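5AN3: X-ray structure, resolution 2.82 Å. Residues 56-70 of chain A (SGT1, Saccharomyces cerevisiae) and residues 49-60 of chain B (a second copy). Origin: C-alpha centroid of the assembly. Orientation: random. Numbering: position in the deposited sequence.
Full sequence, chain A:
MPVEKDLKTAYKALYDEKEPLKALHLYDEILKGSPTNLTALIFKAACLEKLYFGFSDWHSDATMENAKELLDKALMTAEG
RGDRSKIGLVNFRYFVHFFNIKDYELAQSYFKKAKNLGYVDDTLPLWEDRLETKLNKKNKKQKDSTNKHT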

# COMPACT_ATOMS: atom_id res chain seq x y z
N SER A 56 2.04 5.97 -1.80
CA SER A 56 3.47 5.77 -1.53
C SER A 56 3.70 5.42 -0.06
O SER A 56 4.43 4.47 0.20
CB SER A 56 4.26 7.02 -1.91
OG SER A 56 5.59 6.94 -1.44
N ASP A 57 3.04 6.15 0.88
CA ASP A 57 3.12 6.02 2.33
C ASP A 57 2.55 4.69 2.85
O ASP A 57 2.77 4.35 4.01
CB ASP A 57 2.42 7.20 3.03
CG ASP A 57 1.14 7.72 2.38
OD1 ASP A 57 1.19 8.09 1.17
OD2 ASP A 57 0.12 7.84 3.10
N TRP A 58 1.83 3.95 1.99
CA TRP A 58 1.25 2.65 2.31
C TRP A 58 1.96 1.52 1.57
O TRP A 58 1.71 0.35 1.85
CB TRP A 58 -0.22 2.66 1.95
CG TRP A 58 -1.07 3.45 2.92
CD1 TRP A 58 -1.48 4.74 2.78
CD2 TRP A 58 -1.61 2.97 4.15
NE1 TRP A 58 -2.25 5.10 3.86
CE2 TRP A 58 -2.34 4.03 4.72
CE3 TRP A 58 -1.52 1.74 4.84
CZ2 TRP A 58 -2.99 3.90 5.96
CZ3 TRP A 58 -2.15 1.63 6.07
CH2 TRP A 58 -2.86 2.70 6.63
N HIS A 59 2.84 1.87 0.62
CA HIS A 59 3.53 0.89 -0.18
C HIS A 59 4.77 0.35 0.58
O HIS A 59 5.90 0.83 0.37
CB HIS A 59 3.91 1.48 -1.54
CG HIS A 59 4.40 0.46 -2.50
ND1 HIS A 59 3.54 -0.39 -3.15
CD2 HIS A 59 5.66 0.19 -2.90
CE1 HIS A 59 4.29 -1.16 -3.90
NE2 HIS A 59 5.58 -0.85 -3.79
N SER A 60 4.54 -0.65 1.48
CA SER A 60 5.55 -1.31 2.31
C SER A 60 5.09 -2.72 2.67
O SER A 60 3.90 -2.95 2.86
CB SER A 60 5.83 -0.50 3.57
OG SER A 60 6.96 -0.97 4.29
N ASP A 61 6.03 -3.66 2.78
CA ASP A 61 5.79 -5.07 3.11
C ASP A 61 4.88 -5.23 4.33
O ASP A 61 4.08 -6.18 4.39
CB ASP A 61 7.12 -5.80 3.33
CG ASP A 61 7.97 -5.95 2.09
OD1 ASP A 61 7.40 -5.97 0.98
OD2 ASP A 61 9.20 -6.15 2.24
N ALA A 62 4.97 -4.27 5.28
CA ALA A 62 4.19 -4.26 6.50
C ALA A 62 2.69 -4.20 6.18
O ALA A 62 1.94 -4.97 6.77
CB ALA A 62 4.61 -3.12 7.39
N THR A 63 2.27 -3.39 5.20
CA THR A 63 0.86 -3.29 4.78
C THR A 63 0.37 -4.63 4.24
O THR A 63 -0.72 -5.07 4.64
CB THR A 63 0.69 -2.20 3.73
OG1 THR A 63 1.40 -1.03 4.15
CG2 THR A 63 -0.75 -1.87 3.47
N MET A 64 1.18 -5.30 3.36
CA MET A 64 0.79 -6.58 2.78
C MET A 64 0.75 -7.69 3.81
O MET A 64 -0.18 -8.51 3.78
CB MET A 64 1.65 -6.97 1.58
CG MET A 64 1.08 -6.44 0.24
SD MET A 64 -0.71 -6.75 -0.03
CE MET A 64 -1.00 -5.75 -1.20
N GLU A 65 1.71 -7.67 4.76
CA GLU A 65 1.80 -8.61 5.87
C GLU A 65 0.58 -8.49 6.77
O GLU A 65 -0.03 -9.51 7.11
CB GLU A 65 3.09 -8.36 6.65
CG GLU A 65 4.27 -9.14 6.09
CD GLU A 65 5.62 -8.64 6.55
OE1 GLU A 65 5.87 -8.64 7.77
OE2 GLU A 65 6.43 -8.25 5.68
N ASN A 66 0.17 -7.23 7.07
CA ASN A 66 -1.01 -6.91 7.87
C ASN A 66 -2.27 -7.41 7.19
O ASN A 66 -3.10 -8.04 7.84
CB ASN A 66 -1.08 -5.42 8.14
CG ASN A 66 -0.11 -4.94 9.19
OD1 ASN A 66 0.27 -5.65 10.12
ND2 ASN A 66 0.31 -3.72 9.08
N ALA A 67 -2.40 -7.19 5.87
CA ALA A 67 -3.53 -7.68 5.09
C ALA A 67 -3.63 -9.23 5.19
O ALA A 67 -4.69 -9.74 5.58
CB ALA A 67 -3.41 -7.24 3.63
N LYS A 68 -2.51 -9.96 4.94
CA LYS A 68 -2.45 -11.42 5.02
C LYS A 68 -2.86 -11.91 6.43
O LYS A 68 -3.66 -12.85 6.55
CB LYS A 68 -1.05 -11.92 4.62
CG LYS A 68 -0.85 -13.42 4.78
N GLU A 69 -2.34 -11.23 7.50
CA GLU A 69 -2.61 -11.55 8.90
C GLU A 69 -4.09 -11.34 9.25
O GLU A 69 -4.63 -12.13 10.02
CB GLU A 69 -1.71 -10.73 9.81
CG GLU A 69 -0.28 -11.24 9.81
CD GLU A 69 0.78 -10.31 10.37
OE1 GLU A 69 0.45 -9.37 11.14
OE2 GLU A 69 1.98 -10.56 10.08
N LEU A 70 -4.75 -10.34 8.63
CA LEU A 70 -6.19 -10.11 8.81
C LEU A 70 -6.98 -11.25 8.18
O LEU A 70 -8.01 -11.65 8.72
CB LEU A 70 -6.62 -8.77 8.21
CG LEU A 70 -6.40 -7.51 9.05
CD1 LEU A 70 -6.48 -6.29 8.19
CD2 LEU A 70 -7.43 -7.38 10.17
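Chain B (49-60) EKLYFGFSDWHS

Chain B enters as the last turn of a helix, E49(B) to Y52(B), then leaves helical geometry at F53(B) and continues as loop. It lies against the loop and first helical turns of chain A. F53(B) is nearest T63(A), with CA atoms 5.0 Å apart; G54(B) is nearest N66(A), at 5.7 Å between CA atoms.

F53(B) loses the most surface. Its CA-to-CB bond points toward chain A, and chi1 is m (-68°). This sets the ring over S60(A): S60(A) CB lies over one face of the F53(B) ring, 3.8 Å from its centroid. D57(A) O meets the ring edge, 3.1 Å from F53(B) CE1. A62(A) CB packs on F53(B) CB at 3.6 Å.

N66(A), also m, directs its amide at the end of the chain B helix. N66(A) ND2 donates to K50(B) O at 3.1 Å and to F53(B) O at 3.2 Å. A CB on G54(B) would clash with this ND2.

H59(B) is t, with chi2 of 78°. H59(B) ND1 donates to Y52(B) O at 2.8 Å within its own chain, and H59(B) NE2 donates to D57(A) OD2 at 2.9 Å. These bonds fix both ring nitrogens. The H59(B) ring forms an offset stack on the five-membered ring of W58(A), with centroids 3.7 Å apart and planes at 18°.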

# COMPACT_ATOMS: atom_id res chain seq x y z
N GLU B 49 5.93 0.80 13.85
CA GLU B 49 6.08 0.71 12.40
C GLU B 49 4.99 -0.20 11.82
O GLU B 49 4.39 0.19 10.83
CB GLU B 49 7.49 0.23 12.02
CG GLU B 49 8.55 1.29 12.29
CD GLU B 49 10.01 0.87 12.21
OE1 GLU B 49 10.30 -0.23 11.69
OE2 GLU B 49 10.86 1.65 12.68
N LYS B 50 4.67 -1.36 12.45
CA LYS B 50 3.60 -2.27 12.01
C LYS B 50 2.23 -1.59 12.07
O LYS B 50 1.44 -1.75 11.14
CB LYS B 50 3.57 -3.56 12.88
CG LYS B 50 3.93 -4.83 12.12
CD LYS B 50 2.99 -5.97 12.53
CE LYS B 50 2.90 -7.05 11.48
N LEU B 51 1.96 -0.82 13.16
CA LEU B 51 0.70 -0.11 13.39
C LEU B 51 0.51 0.98 12.34
O LEU B 51 -0.59 1.12 11.81
CB LEU B 51 0.62 0.48 14.81
CG LEU B 51 0.63 -0.51 15.98
CD1 LEU B 51 0.96 0.18 17.28
CD2 LEU B 51 -0.69 -1.20 16.12
N TYR B 52 1.59 1.71 12.02
CA TYR B 52 1.59 2.78 11.02
C TYR B 52 1.02 2.27 9.71
O TYR B 52 0.12 2.89 9.13
CB TYR B 52 3.01 3.33 10.81
CG TYR B 52 3.11 4.42 9.77
CD1 TYR B 52 2.85 5.75 10.10
CD2 TYR B 52 3.46 4.13 8.46
CE1 TYR B 52 2.94 6.76 9.16
CE2 TYR B 52 3.55 5.13 7.50
CZ TYR B 52 3.28 6.45 7.85
OH TYR B 52 3.36 7.46 6.92
N PHE B 53 1.50 1.10 9.29
CA PHE B 53 1.13 0.45 8.05
C PHE B 53 -0.07 -0.53 8.18
O PHE B 53 -0.36 -1.24 7.23
CB PHE B 53 2.35 -0.31 7.51
CG PHE B 53 3.49 0.57 7.04
CD1 PHE B 53 3.33 1.41 5.94
CD2 PHE B 53 4.73 0.54 7.67
CE1 PHE B 53 4.39 2.22 5.50
CE2 PHE B 53 5.79 1.35 7.22
CZ PHE B 53 5.61 2.19 6.14
N GLY B 54 -0.74 -0.57 9.32
CA GLY B 54 -1.87 -1.49 9.49
C GLY B 54 -3.12 -0.92 10.12
O GLY B 54 -4.14 -1.62 10.21
N PHE B 55 -3.05 0.31 10.61
CA PHE B 55 -4.20 0.97 11.26
C PHE B 55 -4.33 2.42 10.82
O PHE B 55 -3.32 3.13 10.75
CB PHE B 55 -4.04 0.90 12.78
CG PHE B 55 -4.17 -0.48 13.38
CD1 PHE B 55 -3.07 -1.33 13.47
CD2 PHE B 55 -5.37 -0.91 13.91
CE1 PHE B 55 -3.19 -2.60 14.03
CE2 PHE B 55 -5.48 -2.17 14.49
CZ PHE B 55 -4.38 -3.00 14.55
N SER B 56 -5.55 2.84 10.52
CA SER B 56 -5.81 4.21 10.05
C SER B 56 -5.40 5.23 11.10
O SER B 56 -4.71 6.19 10.76
CB SER B 56 -7.28 4.38 9.66
OG SER B 56 -7.63 5.75 9.49
N ASP B 57 -5.80 4.99 12.38
CA ASP B 57 -5.56 5.86 13.55
C ASP B 57 -4.11 5.92 13.94
O ASP B 57 -3.77 6.76 14.76
CB ASP B 57 -6.38 5.40 14.77
CG ASP B 57 -7.85 5.27 14.50
OD1 ASP B 57 -8.22 4.40 13.67
OD2 ASP B 57 -8.64 6.05 15.09
N TRP B 58 -3.27 5.04 13.38
CA TRP B 58 -1.83 4.99 13.64
C TRP B 58 -1.04 5.47 12.43
O TRP B 58 0.17 5.69 12.54
CB TRP B 58 -1.42 3.57 14.00
CG TRP B 58 -1.83 3.17 15.38
CD1 TRP B 58 -2.95 2.48 15.73
CD2 TRP B 58 -1.14 3.46 16.60
NE1 TRP B 58 -3.00 2.31 17.10
CE2 TRP B 58 -1.89 2.90 17.66
CE3 TRP B 58 0.06 4.14 16.90
CZ2 TRP B 58 -1.49 3.00 18.99
CZ3 TRP B 58 0.44 4.24 18.23
CH2 TRP B 58 -0.33 3.68 19.25
N HIS B 59 -1.70 5.64 11.29
CA HIS B 59 -1.04 6.07 10.07
C HIS B 59 -0.86 7.59 10.10
O HIS B 59 -1.64 8.34 9.52
CB HIS B 59 -1.80 5.59 8.84
CG HIS B 59 -1.02 5.79 7.58
ND1 HIS B 59 0.00 4.93 7.23
CD2 HIS B 59 -1.15 6.73 6.63
CE1 HIS B 59 0.47 5.39 6.09
NE2 HIS B 59 -0.20 6.47 5.69
N SER B 60 0.18 8.01 10.81
CA SER B 60 0.55 9.39 11.06
C SER B 60 2.06 9.54 11.21
O SER B 60 2.72 8.65 11.72
CB SER B 60 -0.13 9.90 12.33
OG SER B 60 0.38 9.32 13.52